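Local coordinates for cyclase (Streptomyces sp. R1128, PDB 3TFZ), which probably catalyses regiospecific cyclisation and aromatisation of a polyketide chain during R1128 biosynthesis, within a helix-grip fold of the Bet v1-like superfamily, at residues Leu43-Leu54 against Thr64-Asp72. Sequence-based numbering, arbitrary orientation.
Sequences LEEGQGYQVVRL and TWTSRRDLD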
loop_
_atom_site.group_PDB
_atom_site.type_symbol
_atom_site.label_atom_id
_atom_site.label_comp_id
_atom_site.label_asym_id
_atom_site.label_seq_id
_atom_site.Cartn_x
_atom_site.Cartn_y
_atom_site.Cartn_z
ATOM N N LEU A 43 -3.055 28.008 10.001
ATOM C CA LEU A 43 -3.671 29.283 9.599
ATOM C C LEU A 43 -5.092 29.407 10.131
ATOM O O LEU A 43 -5.596 30.518 10.383
ATOM C CB LEU A 43 -3.629 29.429 8.062
ATOM C CG LEU A 43 -2.552 30.013 7.089
ATOM C CD1 LEU A 43 -1.140 30.343 7.631
ATOM C CD2 LEU A 43 -2.510 29.181 5.829
ATOM N N GLU A 44 -5.750 28.273 10.302
ATOM C CA GLU A 44 -7.185 28.216 10.616
ATOM C C GLU A 44 -7.431 26.843 11.199
ATOM O O GLU A 44 -6.854 25.864 10.762
ATOM C CB GLU A 44 -8.012 28.534 9.356
ATOM C CG GLU A 44 -9.494 29.005 9.456
ATOM C CD GLU A 44 -10.302 28.653 8.100
ATOM O OE1 GLU A 44 -9.720 28.832 7.002
ATOM O OE2 GLU A 44 -11.485 28.174 8.095
ATOM N N GLU A 45 -8.241 26.789 12.225
ATOM C CA GLU A 45 -8.448 25.623 13.054
ATOM C C GLU A 45 -9.772 25.716 13.833
ATOM O O GLU A 45 -10.066 26.699 14.432
ATOM C CB GLU A 45 -7.323 25.455 14.075
ATOM C CG GLU A 45 -6.827 24.012 14.046
ATOM C CD GLU A 45 -6.124 23.608 15.328
ATOM O OE1 GLU A 45 -5.653 24.548 16.089
ATOM O OE2 GLU A 45 -6.100 22.351 15.549
ATOM N N GLY A 46 -10.525 24.628 13.836
ATOM C CA GLY A 46 -11.810 24.586 14.410
ATOM C C GLY A 46 -12.105 23.129 14.618
ATOM O O GLY A 46 -11.265 22.248 14.364
ATOM N N GLN A 47 -13.316 22.874 15.107
ATOM C CA GLN A 47 -13.784 21.527 15.394
ATOM C C GLN A 47 -13.899 20.713 14.116
ATOM O O GLN A 47 -14.782 20.942 13.290
ATOM C CB GLN A 47 -15.135 21.571 16.111
ATOM C CG GLN A 47 -16.124 22.558 15.512
ATOM C CD GLN A 47 -15.773 23.999 15.828
ATOM O OE1 GLN A 47 -16.210 24.921 15.140
ATOM N NE2 GLN A 47 -14.979 24.199 16.873
ATOM N N GLY A 48 -12.990 19.759 13.965
ATOM C CA GLY A 48 -12.947 18.896 12.777
ATOM C C GLY A 48 -12.137 19.296 11.526
ATOM O O GLY A 48 -12.182 18.611 10.486
ATOM N N TYR A 49 -11.456 20.425 11.569
ATOM C CA TYR A 49 -10.726 20.911 10.411
ATOM C C TYR A 49 -9.487 21.716 10.865
ATOM O O TYR A 49 -9.515 22.339 11.931
ATOM C CB TYR A 49 -11.683 21.735 9.469
ATOM C CG TYR A 49 -11.950 23.176 9.969
ATOM C CD1 TYR A 49 -12.939 23.437 10.918
ATOM C CD2 TYR A 49 -11.201 24.258 9.485
ATOM C CE1 TYR A 49 -13.175 24.713 11.328
ATOM C CE2 TYR A 49 -11.434 25.519 9.897
ATOM C CZ TYR A 49 -12.403 25.749 10.828
ATOM O OH TYR A 49 -12.625 27.053 11.269
ATOM N N GLN A 50 -8.424 21.674 10.070
ATOM C CA GLN A 50 -7.225 22.481 10.185
ATOM C C GLN A 50 -6.832 22.971 8.769
ATOM O O GLN A 50 -6.811 22.186 7.817
ATOM C CB GLN A 50 -6.029 21.621 10.626
ATOM C CG GLN A 50 -6.012 21.173 12.068
ATOM C CD GLN A 50 -5.174 19.969 12.288
ATOM O OE1 GLN A 50 -4.733 19.358 11.303
ATOM N NE2 GLN A 50 -4.928 19.592 13.585
ATOM N N VAL A 51 -6.524 24.272 8.637
ATOM C CA VAL A 51 -5.879 24.752 7.437
ATOM C C VAL A 51 -4.435 25.068 7.811
ATOM O O VAL A 51 -4.123 25.802 8.785
ATOM C CB VAL A 51 -6.603 25.987 6.775
ATOM C CG1 VAL A 51 -5.923 26.401 5.446
ATOM C CG2 VAL A 51 -8.062 25.710 6.533
ATOM N N VAL A 52 -3.535 24.611 6.961
ATOM C CA VAL A 52 -2.160 24.485 7.424
ATOM C C VAL A 52 -1.198 24.843 6.301
ATOM O O VAL A 52 -1.272 24.333 5.192
ATOM C CB VAL A 52 -1.918 23.034 8.140
ATOM C CG1 VAL A 52 -1.176 22.148 7.279
ATOM C CG2 VAL A 52 -1.141 23.139 9.346
ATOM N N ARG A 53 -0.285 25.733 6.623
ATOM C CA ARG A 53 0.819 26.067 5.746
ATOM C C ARG A 53 2.097 25.201 6.007
ATOM O O ARG A 53 2.500 25.056 7.110
ATOM C CB ARG A 53 1.088 27.545 5.885
ATOM C CG ARG A 53 2.317 27.988 5.240
ATOM C CD ARG A 53 2.336 27.406 3.927
ATOM N NE ARG A 53 2.977 28.280 2.935
ATOM C CZ ARG A 53 2.617 29.526 2.707
ATOM N NH1 ARG A 53 1.714 30.060 3.526
ATOM N NH2 ARG A 53 3.219 30.238 1.728
ATOM N N LEU A 54 2.674 24.599 4.959
ATOM C CA LEU A 54 3.762 23.605 5.099
ATOM C C LEU A 54 4.954 23.977 4.246
ATOM O O LEU A 54 4.820 24.249 3.096
ATOM C CB LEU A 54 3.253 22.201 4.732
ATOM C CG LEU A 54 2.219 21.555 5.692
ATOM C CD1 LEU A 54 1.176 20.678 5.037
ATOM C CD2 LEU A 54 2.943 20.756 6.756
ATOM N N THR A 64 6.507 25.035 -0.867
ATOM C CA THR A 64 5.563 25.579 0.030
ATOM C C THR A 64 4.154 25.203 -0.478
ATOM O O THR A 64 3.887 25.296 -1.648
ATOM C CB THR A 64 5.827 27.079 0.269
ATOM O OG1 THR A 64 5.178 27.435 1.462
ATOM C CG2 THR A 64 5.237 27.928 -0.791
ATOM N N TRP A 65 3.283 24.728 0.410
ATOM C CA TRP A 65 1.888 24.584 0.079
ATOM C C TRP A 65 1.016 24.741 1.308
ATOM O O TRP A 65 1.482 24.767 2.464
ATOM C CB TRP A 65 1.579 23.243 -0.678
ATOM C CG TRP A 65 1.889 22.025 0.074
ATOM C CD1 TRP A 65 1.195 21.515 1.157
ATOM C CD2 TRP A 65 3.035 21.152 -0.120
ATOM N NE1 TRP A 65 1.834 20.374 1.641
ATOM C CE2 TRP A 65 2.957 20.127 0.894
ATOM C CE3 TRP A 65 4.109 21.133 -1.044
ATOM C CZ2 TRP A 65 3.852 19.052 0.950
ATOM C CZ3 TRP A 65 5.045 20.084 -0.949
ATOM C CH2 TRP A 65 4.906 19.052 0.031
ATOM N N THR A 66 -0.278 24.839 1.026
ATOM C CA THR A 66 -1.338 25.029 1.997
ATOM C C THR A 66 -2.385 23.923 1.819
ATOM O O THR A 66 -2.900 23.811 0.762
ATOM C CB THR A 66 -2.004 26.394 1.738
ATOM O OG1 THR A 66 -1.165 27.394 2.274
ATOM C CG2 THR A 66 -3.336 26.509 2.437
ATOM N N SER A 67 -2.700 23.154 2.866
ATOM C CA SER A 67 -3.838 22.246 2.771
ATOM C C SER A 67 -4.881 22.425 3.780
ATOM O O SER A 67 -4.609 22.805 4.958
ATOM C CB SER A 67 -3.438 20.765 2.861
ATOM O OG SER A 67 -2.579 20.706 3.922
ATOM N N ARG A 68 -6.098 22.114 3.309
ATOM C CA ARG A 68 -7.257 21.978 4.182
ATOM C C ARG A 68 -7.366 20.522 4.552
ATOM O O ARG A 68 -7.508 19.659 3.673
ATOM C CB ARG A 68 -8.519 22.498 3.571
ATOM C CG ARG A 68 -9.713 22.370 4.569
ATOM C CD ARG A 68 -11.095 22.739 3.935
ATOM N NE ARG A 68 -11.240 24.189 4.112
ATOM C CZ ARG A 68 -11.809 24.737 5.196
ATOM N NH1 ARG A 68 -12.352 23.932 6.138
ATOM N NH2 ARG A 68 -11.880 26.073 5.323
ATOM N N ARG A 69 -7.185 20.246 5.856
ATOM C CA ARG A 69 -7.381 18.866 6.447
ATOM C C ARG A 69 -8.704 18.762 7.154
ATOM O O ARG A 69 -8.970 19.566 8.070
ATOM C CB ARG A 69 -6.267 18.489 7.433
ATOM C CG ARG A 69 -4.837 18.519 6.729
ATOM C CD ARG A 69 -3.705 18.849 7.721
ATOM N NE ARG A 69 -3.786 18.259 9.120
ATOM C CZ ARG A 69 -3.338 17.048 9.471
ATOM N NH1 ARG A 69 -2.770 16.249 8.556
ATOM N NH2 ARG A 69 -3.449 16.641 10.742
ATOM N N ASP A 70 -9.540 17.818 6.721
ATOM C CA ASP A 70 -10.812 17.585 7.361
ATOM C C ASP A 70 -10.610 16.364 8.189
ATOM O O ASP A 70 -10.384 15.313 7.634
ATOM C CB ASP A 70 -11.920 17.403 6.326
ATOM C CG ASP A 70 -12.274 18.785 5.587
ATOM O OD1 ASP A 70 -12.461 19.838 6.306
ATOM O OD2 ASP A 70 -12.342 18.852 4.298
ATOM N N LEU A 71 -10.643 16.482 9.510
ATOM C CA LEU A 71 -10.271 15.379 10.374
ATOM C C LEU A 71 -11.528 14.662 10.913
ATOM O O LEU A 71 -12.448 15.313 11.373
ATOM C CB LEU A 71 -9.402 15.877 11.565
ATOM C CG LEU A 71 -7.919 16.378 11.343
ATOM C CD1 LEU A 71 -7.886 17.846 10.946
ATOM C CD2 LEU A 71 -7.147 16.168 12.645
ATOM N N ASP A 72 -11.552 13.330 10.856
ATOM C CA ASP A 72 -12.751 12.562 11.220
ATOM C C ASP A 72 -12.281 11.382 12.054
ATOM O O ASP A 72 -11.973 10.291 11.520
ATOM C CB ASP A 72 -13.408 12.061 9.920
ATOM C CG ASP A 72 -14.758 11.424 10.145
ATOM O OD1 ASP A 72 -15.563 11.426 9.206
ATOM O OD2 ASP A 72 -15.031 10.928 11.229
#
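The guanidinium of Arg68 has Val51 CG2 over one face, 3.9 Å above its plane and offset toward the rim, while NH1 approaches the Tyr49 ring obliquely, the two planes 20° apart. Arg68 NH2 makes a long salt bridge of 3.5 Å to Glu44 OE2, with the carboxylate turned steeply against it. Gly46 N lies over one face of the Tyr49 ring, also toward its rim. At the edge of the Arg69 guanidinium, Gln50 OE1 takes a 2.6 Å bond from NE, in plane and nearly straight on the amide C=O, plus a weak one from NH2; amide and guanidinium are almost coplanar. Leu71 CD1 packs against the same amide, nearest to Gln50 OE1 at 3.5 Å. Arg53 starts with CG anti to the backbone N (chi1 170°), then bends at chi2 and chi3, which brings NE to Thr64 OG1 at 2.8 Å, close to the guanidinium plane. A leucine in place of Arg53 would probably leave that hydroxyl without this donor and Thr64 freer to turn. Leu54 CD1 touches Trp65 NE1 obliquely; NE1 and Ser67 OG both hydrogen-bond a bound 3-cyclohexyl-1-propylsulfonic acid, probably from the crystallisation liquor, consistent with a pocket here. Backbone bonds pair the strands as an antiparallel hairpin, flanked by strands 37-46 and 77-82. On the face of Ser67 and Trp65, Gln50 NE2 reaches Ala25 O, and Arg69 binds Leu24 O and Tyr30 OH, tying the sheet to helices 17-25 and 30-33.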